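Local coordinates for cyclase (PDB 5IBZ), which belongs to the putative cyclase family, binds acetylphosphate in its crystals and probably has arylformamidase activity, at residues G147-L161 and Y298-A312. Residues are numbered along the deposited sequence; the frame is centred on the assembly and turned at random.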
ATOM      1  N   GLY B 147      -5.129  13.675  17.447  1.00  8.66           N
ATOM      2  CA  GLY B 147      -4.801  12.393  16.879  1.00  9.00           C
ATOM      3  C   GLY B 147      -5.246  11.282  17.817  1.00  8.32           C
ATOM      4  O   GLY B 147      -5.404  11.490  19.027  1.00  9.70           O
ATOM      5  N   ILE B 148      -5.475  10.100  17.253  1.00  7.54           N
ATOM      6  CA  ILE B 148      -5.981   8.968  18.017  1.00  7.04           C
ATOM      7  C   ILE B 148      -4.988   8.508  19.105  1.00  8.59           C
ATOM      8  O   ILE B 148      -5.402   7.804  20.031  1.00  8.39           O
ATOM      9  CB  ILE B 148      -6.347   7.796  17.072  1.00 10.61           C
ATOM     10  CG1 ILE B 148      -7.295   6.800  17.733  1.00 10.80           C
ATOM     11  CG2 ILE B 148      -5.114   7.053  16.571  1.00 10.52           C
ATOM     12  CD1 ILE B 148      -8.694   7.291  17.901  1.00 12.11           C
ATOM     13  N   GLU B 149      -3.723   8.926  19.057  1.00  9.22           N
ATOM     14  CA  GLU B 149      -2.773   8.505  20.098  1.00  9.53           C
ATOM     15  C   GLU B 149      -3.176   9.088  21.455  1.00  9.01           C
ATOM     16  O   GLU B 149      -2.772   8.575  22.507  1.00 10.15           O
ATOM     17  CB  GLU B 149      -1.318   8.883  19.751  1.00  9.83           C
ATOM     18  CG  GLU B 149      -0.901  10.349  19.859  1.00 11.21           C
ATOM     19  CD  GLU B 149      -1.388  11.254  18.728  1.00 11.71           C
ATOM     20  OE1 GLU B 149      -2.101  10.804  17.803  1.00 11.24           O
ATOM     21  OE2 GLU B 149      -1.026  12.452  18.790  1.00 13.91           O
ATOM     22  N   ASN B 150      -3.989  10.141  21.437  1.00  7.60           N
ATOM     23  CA  ASN B 150      -4.437  10.766  22.674  1.00  8.12           C
ATOM     24  C   ASN B 150      -5.369   9.854  23.464  1.00  9.40           C
ATOM     25  O   ASN B 150      -5.632  10.121  24.645  1.00 12.16           O
ATOM     26  CB  ASN B 150      -5.136  12.099  22.399  1.00  8.81           C
ATOM     27  CG  ASN B 150      -4.170  13.198  22.016  1.00  9.99           C
ATOM     28  OD1 ASN B 150      -3.483  13.763  22.868  1.00 12.79           O
ATOM     29  ND2 ASN B 150      -4.103  13.513  20.730  1.00 11.57           N
ATOM     30  N   VAL B 151      -5.877   8.790  22.842  1.00  8.62           N
ATOM     31  CA  VAL B 151      -6.739   7.845  23.535  1.00  7.77           C
ATOM     32  C   VAL B 151      -6.202   6.413  23.372  1.00  9.05           C
ATOM     33  O   VAL B 151      -6.961   5.440  23.304  1.00 10.76           O
ATOM     34  CB  VAL B 151      -8.209   7.947  23.047  1.00  9.64           C
ATOM     35  CG1 VAL B 151      -8.869   9.158  23.717  1.00 11.90           C
ATOM     36  CG2 VAL B 151      -8.304   8.051  21.519  1.00 10.72           C
ATOM     37  N   LYS B 152      -4.878   6.296  23.359  1.00  7.53           N
ATOM     38  CA  LYS B 152      -4.278   4.979  23.220  1.00 10.07           C
ATOM     39  C   LYS B 152      -4.567   4.103  24.437  1.00  9.81           C
ATOM     40  O   LYS B 152      -4.418   2.876  24.357  1.00 14.07           O
ATOM     41  CB  LYS B 152      -2.767   5.062  22.989  1.00 11.58           C
ATOM     42  CG  LYS B 152      -1.975   5.560  24.165  1.00 13.71           C
ATOM     43  CD  LYS B 152      -0.450   5.447  23.890  1.00 16.04           C
ATOM     44  CE  LYS B 152       0.334   5.859  25.122  1.00 22.95           C
ATOM     45  NZ  LYS B 152       1.783   5.560  25.005  1.00 25.77           N
ATOM     46  N   THR B 153      -4.953   4.701  25.561  1.00 10.84           N
ATOM     47  CA  THR B 153      -5.323   3.861  26.713  1.00 14.96           C
ATOM     48  C   THR B 153      -6.838   3.853  26.978  1.00 22.32           C
ATOM     49  O   THR B 153      -7.317   3.141  27.882  1.00 30.30           O
ATOM     50  CB  THR B 153      -4.543   4.250  28.009  1.00 15.65           C
ATOM     51  OG1 THR B 153      -4.373   5.664  28.161  1.00 19.84           O
ATOM     52  CG2 THR B 153      -3.158   3.633  27.951  1.00 15.10           C
ATOM     53  N   SER B 154      -7.605   4.543  26.142  1.00 10.62           N
ATOM     54  CA  SER B 154      -9.041   4.657  26.382  1.00  9.97           C
ATOM     55  C   SER B 154      -9.845   3.528  25.750  1.00 10.77           C
ATOM     56  O   SER B 154      -9.296   2.613  25.106  1.00 10.67           O
ATOM     57  CB  SER B 154      -9.567   6.002  25.859  1.00 11.14           C
ATOM     58  OG  SER B 154     -10.849   6.294  26.400  1.00 13.24           O
ATOM     59  N   PHE B 155     -11.160   3.629  25.906  1.00  9.97           N
ATOM     60  CA  PHE B 155     -12.153   2.701  25.350  1.00  9.04           C
ATOM     61  C   PHE B 155     -11.986   1.281  25.872  1.00 10.58           C
ATOM     62  O   PHE B 155     -12.381   0.314  25.222  1.00 10.33           O
ATOM     63  CB  PHE B 155     -12.130   2.727  23.820  1.00  8.39           C
ATOM     64  CG  PHE B 155     -12.098   4.119  23.250  1.00 14.39           C
ATOM     65  CD1 PHE B 155     -12.945   5.094  23.714  1.00 17.92           C
ATOM     66  CD2 PHE B 155     -11.180   4.448  22.266  1.00 17.48           C
ATOM     67  CE1 PHE B 155     -12.880   6.402  23.207  1.00 15.07           C
ATOM     68  CE2 PHE B 155     -11.120   5.729  21.748  1.00 14.50           C
ATOM     69  CZ  PHE B 155     -11.967   6.701  22.222  1.00 16.48           C
ATOM     70  N   LEU B 156     -11.491   1.196  27.092  0.53 10.30           N
ATOM     71  CA  LEU B 156     -11.509  -0.031  27.834  0.53 10.14           C
ATOM     72  C   LEU B 156     -12.246   0.296  29.132  0.53  9.28           C
ATOM     73  O   LEU B 156     -11.748   1.063  29.960  0.53 10.18           O
ATOM     74  CB  LEU B 156     -10.081  -0.526  28.027  0.53 11.98           C
ATOM     75  CG  LEU B 156      -9.900  -1.821  28.792  0.53  8.62           C
ATOM     76  CD1 LEU B 156      -8.713  -2.600  28.239  0.53 11.18           C
ATOM     77  CD2 LEU B 156      -9.731  -1.520  30.272  0.53 11.44           C
ATOM     78  N   GLY B 157     -13.457  -0.243  29.278  1.00  8.63           N
ATOM     79  CA  GLY B 157     -14.360   0.175  30.330  1.00  8.35           C
ATOM     80  C   GLY B 157     -15.691  -0.498  30.132  1.00  9.99           C
ATOM     81  O   GLY B 157     -15.757  -1.630  29.626  1.00 10.75           O
ATOM     82  N   ARG B 158     -16.759   0.171  30.554  1.00  9.74           N
ATOM     83  CA  ARG B 158     -18.078  -0.449  30.506  1.00  9.28           C
ATOM     84  C   ARG B 158     -18.721  -0.212  29.143  1.00  9.88           C
ATOM     85  O   ARG B 158     -18.687   0.902  28.611  1.00 10.33           O
ATOM     86  CB  ARG B 158     -18.970   0.094  31.623  1.00 11.05           C
ATOM     87  CG  ARG B 158     -19.889  -0.974  32.235  1.00 12.95           C
ATOM     88  CD  ARG B 158     -20.650  -0.427  33.416  1.00 16.19           C
ATOM     89  NE  ARG B 158     -21.764   0.328  32.913  1.00 12.56           N
ATOM     90  CZ  ARG B 158     -23.038   0.110  33.213  1.00 13.63           C
ATOM     91  NH1 ARG B 158     -23.394  -0.799  34.111  1.00 17.02           N
ATOM     92  NH2 ARG B 158     -23.966   0.846  32.638  1.00 14.40           N
ATOM     93  N   GLY B 159     -19.261  -1.278  28.556  1.00  8.62           N
ATOM     94  CA  GLY B 159     -20.026  -1.159  27.328  1.00  8.31           C
ATOM     95  C   GLY B 159     -21.447  -1.609  27.590  1.00  9.77           C
ATOM     96  O   GLY B 159     -21.697  -2.445  28.467  1.00  7.94           O
ATOM     97  N   VAL B 160     -22.383  -1.030  26.845  1.00  8.16           N
ATOM     98  CA  VAL B 160     -23.781  -1.396  26.921  1.00  9.38           C
ATOM     99  C   VAL B 160     -24.322  -1.555  25.502  1.00  8.50           C
ATOM    100  O   VAL B 160     -24.204  -0.629  24.675  1.00  9.52           O
ATOM    101  CB  VAL B 160     -24.609  -0.341  27.679  1.00  9.34           C
ATOM    102  CG1 VAL B 160     -26.100  -0.775  27.760  1.00 10.07           C
ATOM    103  CG2 VAL B 160     -24.016  -0.116  29.061  1.00 11.65           C
ATOM    104  N   LEU B 161     -24.877  -2.734  25.225  1.00  7.75           N
ATOM    105  CA  LEU B 161     -25.586  -2.997  23.976  1.00  7.76           C
ATOM    106  C   LEU B 161     -27.016  -2.535  24.066  1.00  8.03           C
ATOM    107  O   LEU B 161     -27.718  -2.872  25.014  1.00  9.29           O
ATOM    108  CB  LEU B 161     -25.576  -4.488  23.631  1.00  7.84           C
ATOM    109  CG  LEU B 161     -26.421  -4.911  22.429  1.00 10.10           C
ATOM    110  CD1 LEU B 161     -25.829  -4.389  21.142  1.00 11.38           C
ATOM    111  CD2 LEU B 161     -26.557  -6.435  22.395  1.00  9.33           C
ATOM    112  N   TYR B 298     -27.013  -6.940  29.272  1.00  9.01           N
ATOM    113  CA  TYR B 298     -26.603  -6.101  28.153  1.00  8.67           C
ATOM    114  C   TYR B 298     -25.437  -5.160  28.494  1.00 10.39           C
ATOM    115  O   TYR B 298     -24.988  -4.386  27.646  1.00 10.83           O
ATOM    116  CB  TYR B 298     -27.799  -5.291  27.676  1.00  8.92           C
ATOM    117  CG  TYR B 298     -28.826  -6.133  26.957  1.00  9.98           C
ATOM    118  CD1 TYR B 298     -29.785  -6.853  27.648  1.00 15.04           C
ATOM    119  CD2 TYR B 298     -28.816  -6.189  25.581  1.00 14.42           C
ATOM    120  CE1 TYR B 298     -30.716  -7.621  26.941  1.00 14.32           C
ATOM    121  CE2 TYR B 298     -29.729  -6.932  24.889  1.00 20.54           C
ATOM    122  CZ  TYR B 298     -30.650  -7.654  25.560  1.00 20.29           C
ATOM    123  OH  TYR B 298     -31.539  -8.398  24.811  1.00 32.77           O
ATOM    124  N   GLU B 299     -24.985  -5.221  29.749  1.00 10.65           N
ATOM    125  CA  GLU B 299     -23.844  -4.435  30.213  0.52 11.48           C
ATOM    126  C   GLU B 299     -22.654  -5.347  30.401  1.00 12.48           C
ATOM    127  O   GLU B 299     -22.779  -6.443  30.959  1.00 15.17           O
ATOM    128  CB  GLU B 299     -24.157  -3.709  31.526  0.52 13.51           C
ATOM    129  CG  GLU B 299     -25.355  -2.774  31.459  0.52 18.03           C
ATOM    130  CD  GLU B 299     -26.564  -3.293  32.226  0.52 26.69           C
ATOM    131  OE1 GLU B 299     -26.580  -4.486  32.586  0.52 28.24           O
ATOM    132  OE2 GLU B 299     -27.501  -2.498  32.477  0.52 28.87           O
ATOM    133  N   PHE B 300     -21.491  -4.915  29.923  1.00  9.30           N
ATOM    134  CA  PHE B 300     -20.325  -5.789  29.929  1.00  9.62           C
ATOM    135  C   PHE B 300     -19.036  -4.990  29.984  1.00 10.55           C
ATOM    136  O   PHE B 300     -19.044  -3.751  29.912  1.00 10.48           O
ATOM    137  CB  PHE B 300     -20.322  -6.672  28.682  1.00  9.99           C
ATOM    138  CG  PHE B 300     -20.621  -5.906  27.421  1.00 10.18           C
ATOM    139  CD1 PHE B 300     -19.623  -5.243  26.741  1.00  9.52           C
ATOM    140  CD2 PHE B 300     -21.913  -5.815  26.949  1.00 11.95           C
ATOM    141  CE1 PHE B 300     -19.907  -4.532  25.604  1.00  9.97           C
ATOM    142  CE2 PHE B 300     -22.202  -5.104  25.817  1.00 11.09           C
ATOM    143  CZ  PHE B 300     -21.198  -4.452  25.144  1.00 11.09           C
ATOM    144  N   PHE B 301     -17.932  -5.705  30.144  1.00  8.38           N
ATOM    145  CA  PHE B 301     -16.614  -5.089  30.035  1.00  8.55           C
ATOM    146  C   PHE B 301     -16.246  -5.075  28.560  1.00 10.94           C
ATOM    147  O   PHE B 301     -16.393  -6.077  27.869  1.00  9.50           O
ATOM    148  CB  PHE B 301     -15.578  -5.843  30.878  1.00  8.12           C
ATOM    149  CG  PHE B 301     -14.192  -5.258  30.843  1.00  9.48           C
ATOM    150  CD1 PHE B 301     -13.289  -5.623  29.848  1.00 13.60           C
ATOM    151  CD2 PHE B 301     -13.793  -4.377  31.823  1.00 13.50           C
ATOM    152  CE1 PHE B 301     -11.996  -5.098  29.846  1.00 16.07           C
ATOM    153  CE2 PHE B 301     -12.508  -3.832  31.814  1.00 19.43           C
ATOM    154  CZ  PHE B 301     -11.615  -4.209  30.827  1.00 18.45           C
ATOM    155  N   LEU B 302     -15.822  -3.916  28.076  1.00  7.41           N
ATOM    156  CA  LEU B 302     -15.466  -3.732  26.675  1.00  7.85           C
ATOM    157  C   LEU B 302     -14.005  -3.354  26.536  1.00  7.70           C
ATOM    158  O   LEU B 302     -13.571  -2.369  27.142  1.00  9.06           O
ATOM    159  CB  LEU B 302     -16.326  -2.642  26.060  1.00  7.17           C
ATOM    160  CG  LEU B 302     -16.081  -2.345  24.580  1.00  7.45           C
ATOM    161  CD1 LEU B 302     -16.308  -3.567  23.725  1.00 11.53           C
ATOM    162  CD2 LEU B 302     -16.983  -1.231  24.143  1.00 12.51           C
ATOM    163  N   ALA B 303     -13.248  -4.146  25.769  1.00  7.30           N
ATOM    164  CA  ALA B 303     -11.882  -3.794  25.399  1.00  7.17           C
ATOM    165  C   ALA B 303     -11.877  -3.373  23.952  1.00  7.23           C
ATOM    166  O   ALA B 303     -11.830  -4.233  23.049  1.00  7.29           O
ATOM    167  CB  ALA B 303     -10.934  -4.964  25.619  1.00  8.89           C
ATOM    168  N   ALA B 304     -11.952  -2.056  23.735  1.00  6.71           N
ATOM    169  CA  ALA B 304     -12.062  -1.488  22.398  1.00  6.81           C
ATOM    170  C   ALA B 304     -10.983  -0.433  22.177  1.00  7.21           C
ATOM    171  O   ALA B 304     -11.201   0.601  21.531  1.00  8.22           O
ATOM    172  CB  ALA B 304     -13.435  -0.920  22.182  1.00  9.29           C
ATOM    173  N   GLN B 305      -9.777  -0.754  22.609  1.00  7.41           N
ATOM    174  CA  GLN B 305      -8.658   0.173  22.433  1.00  7.41           C
ATOM    175  C   GLN B 305      -8.307   0.340  20.949  1.00  8.42           C
ATOM    176  O   GLN B 305      -8.376  -0.603  20.164  1.00  7.75           O
ATOM    177  CB  GLN B 305      -7.443  -0.307  23.238  1.00  8.09           C
ATOM    178  CG  GLN B 305      -6.780  -1.604  22.732  1.00  6.98           C
ATOM    179  CD  GLN B 305      -7.355  -2.902  23.329  1.00  6.96           C
ATOM    180  OE1 GLN B 305      -8.555  -3.019  23.594  1.00  8.63           O
ATOM    181  NE2 GLN B 305      -6.490  -3.893  23.491  1.00  7.73           N
ATOM    182  N   PRO B 306      -7.939   1.559  20.561  1.00  7.90           N
ATOM    183  CA  PRO B 306      -7.449   1.754  19.202  1.00  7.65           C
ATOM    184  C   PRO B 306      -5.995   1.322  19.080  1.00 10.17           C
ATOM    185  O   PRO B 306      -5.323   1.118  20.093  1.00  9.82           O
ATOM    186  CB  PRO B 306      -7.557   3.263  19.018  1.00  9.60           C
ATOM    187  CG  PRO B 306      -7.198   3.785  20.370  1.00  8.29           C
ATOM    188  CD  PRO B 306      -7.780   2.784  21.372  1.00  8.82           C
ATOM    189  N   LEU B 307      -5.509   1.180  17.856  1.00  7.45           N
ATOM    190  CA  LEU B 307      -4.065   1.036  17.648  1.00  6.78           C
ATOM    191  C   LEU B 307      -3.370   2.356  18.003  1.00  8.87           C
ATOM    192  O   LEU B 307      -3.959   3.439  17.890  1.00  9.78           O
ATOM    193  CB  LEU B 307      -3.730   0.663  16.213  1.00  7.06           C
ATOM    194  CG  LEU B 307      -4.293  -0.666  15.722  1.00  9.42           C
ATOM    195  CD1 LEU B 307      -3.951  -0.857  14.273  1.00 10.29           C
ATOM    196  CD2 LEU B 307      -3.730  -1.831  16.558  1.00  9.96           C
ATOM    197  N   TYR B 308      -2.116   2.257  18.422  1.00  8.35           N
ATOM    198  CA  TYR B 308      -1.316   3.428  18.753  1.00  7.22           C
ATOM    199  C   TYR B 308      -0.688   4.009  17.468  1.00  7.54           C
ATOM    200  O   TYR B 308       0.417   3.603  17.059  1.00  8.74           O
ATOM    201  CB  TYR B 308      -0.242   3.035  19.778  1.00  7.43           C
ATOM    202  CG  TYR B 308       0.665   4.129  20.294  1.00  7.96           C
ATOM    203  CD1 TYR B 308       0.480   5.462  19.949  1.00  8.52           C
ATOM    204  CD2 TYR B 308       1.763   3.809  21.073  1.00 10.46           C
ATOM    205  CE1 TYR B 308       1.339   6.449  20.396  1.00 12.90           C
ATOM    206  CE2 TYR B 308       2.636   4.795  21.521  1.00 12.20           C
ATOM    207  CZ  TYR B 308       2.418   6.109  21.174  1.00 15.91           C
ATOM    208  OH  TYR B 308       3.286   7.098  21.612  1.00 18.60           O
ATOM    209  N   ILE B 309      -1.415   4.927  16.823  1.00  8.12           N
ATOM    210  CA  ILE B 309      -0.975   5.495  15.546  1.00  9.38           C
ATOM    211  C   ILE B 309      -0.929   7.008  15.640  1.00  8.74           C
ATOM    212  O   ILE B 309      -1.943   7.686  15.490  1.00  9.19           O
ATOM    213  CB  ILE B 309      -1.896   5.119  14.357  1.00 10.36           C
ATOM    214  CG1 ILE B 309      -2.282   3.638  14.373  1.00 10.54           C
ATOM    215  CG2 ILE B 309      -1.211   5.525  13.038  1.00 10.37           C
ATOM    216  CD1 ILE B 309      -3.353   3.272  13.341  1.00 12.20           C
ATOM    217  N   PRO B 310       0.247   7.553  15.929  1.00  9.03           N
ATOM    218  CA  PRO B 310       0.313   8.996  16.148  1.00  9.40           C
ATOM    219  C   PRO B 310      -0.072   9.776  14.904  1.00  9.11           C
ATOM    220  O   PRO B 310       0.354   9.465  13.791  1.00 10.15           O
ATOM    221  CB  PRO B 310       1.772   9.237  16.543  1.00 11.21           C
ATOM    222  CG  PRO B 310       2.496   7.994  16.233  1.00 17.53           C
ATOM    223  CD  PRO B 310       1.519   6.875  16.242  1.00 11.99           C
ATOM    224  N   GLY B 311      -0.910  10.777  15.121  1.00  8.97           N
ATOM    225  CA  GLY B 311      -1.346  11.641  14.035  1.00  8.98           C
ATOM    226  C   GLY B 311      -2.443  11.067  13.166  1.00  9.02           C
ATOM    227  O   GLY B 311      -2.845  11.702  12.193  1.00  9.67           O
ATOM    228  N   ALA B 312      -2.950   9.887  13.509  1.00  8.16           N
ATOM    229  CA  ALA B 312      -4.046   9.301  12.744  1.00  7.61           C
ATOM    230  C   ALA B 312      -5.392   9.832  13.220  1.00  7.42           C
ATOM    231  O   ALA B 312      -5.544  10.238  14.383  1.00  8.06           O
ATOM    232  CB  ALA B 312      -4.016   7.775  12.838  1.00  8.37           C
TER
HETATM  233  O   HOH W   1      -3.972   5.319  19.910  1.00 12.73           O
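Lys152 lays its aliphatic chain over one face of the Tyr308 ring, CD standing 3.8 Å from the ring centroid and only 3° off the normal, a CH-pi contact. The lysine runs extended beyond CG, alongside the tyrosine, while Glu149 CB meets the ring edge at CE1. The glutamate then bends at chi2 (-76°), which carries OE1 back to the type II turn from Ile309 to Ala312, whose third residue, Gly311, has the positive phi that glycine adopts easily; Gly311 N donates to OE1 from above the carboxylate plane, 2.9 Å away. With an alanine at Tyr308, the Lys152 chain would probably lose the surface it lies on and be set free to swing. Deeper in, Ile148 divides its branches, CG1 against Pro306 CB (3.8 Å) and CG2 against Ile309 O and the CB of Ala312, while Pro306 CD lies at the edge of the Phe155 ring. Farther along, the chains pair as antiparallel strands, where glycine suits position 159: with CG between the backbone N and the carbonyl carbon (chi1 46°), the Phe300 ring folds over the Gly159 backbone, Gly159 O 3.6 Å above its plane, and a CB there would strike CE1. Two bonds, Gly159 N to Phe300 O and Phe300 N to Gly159 O, close this pair. In the central mixed sheet, strand 158-163 pairs onward with 199-203 and strand 299-303 with 320-322; Leu156 and Phe301 pack against helix 37-44, Leu161 and Phe300 against helix 286-295.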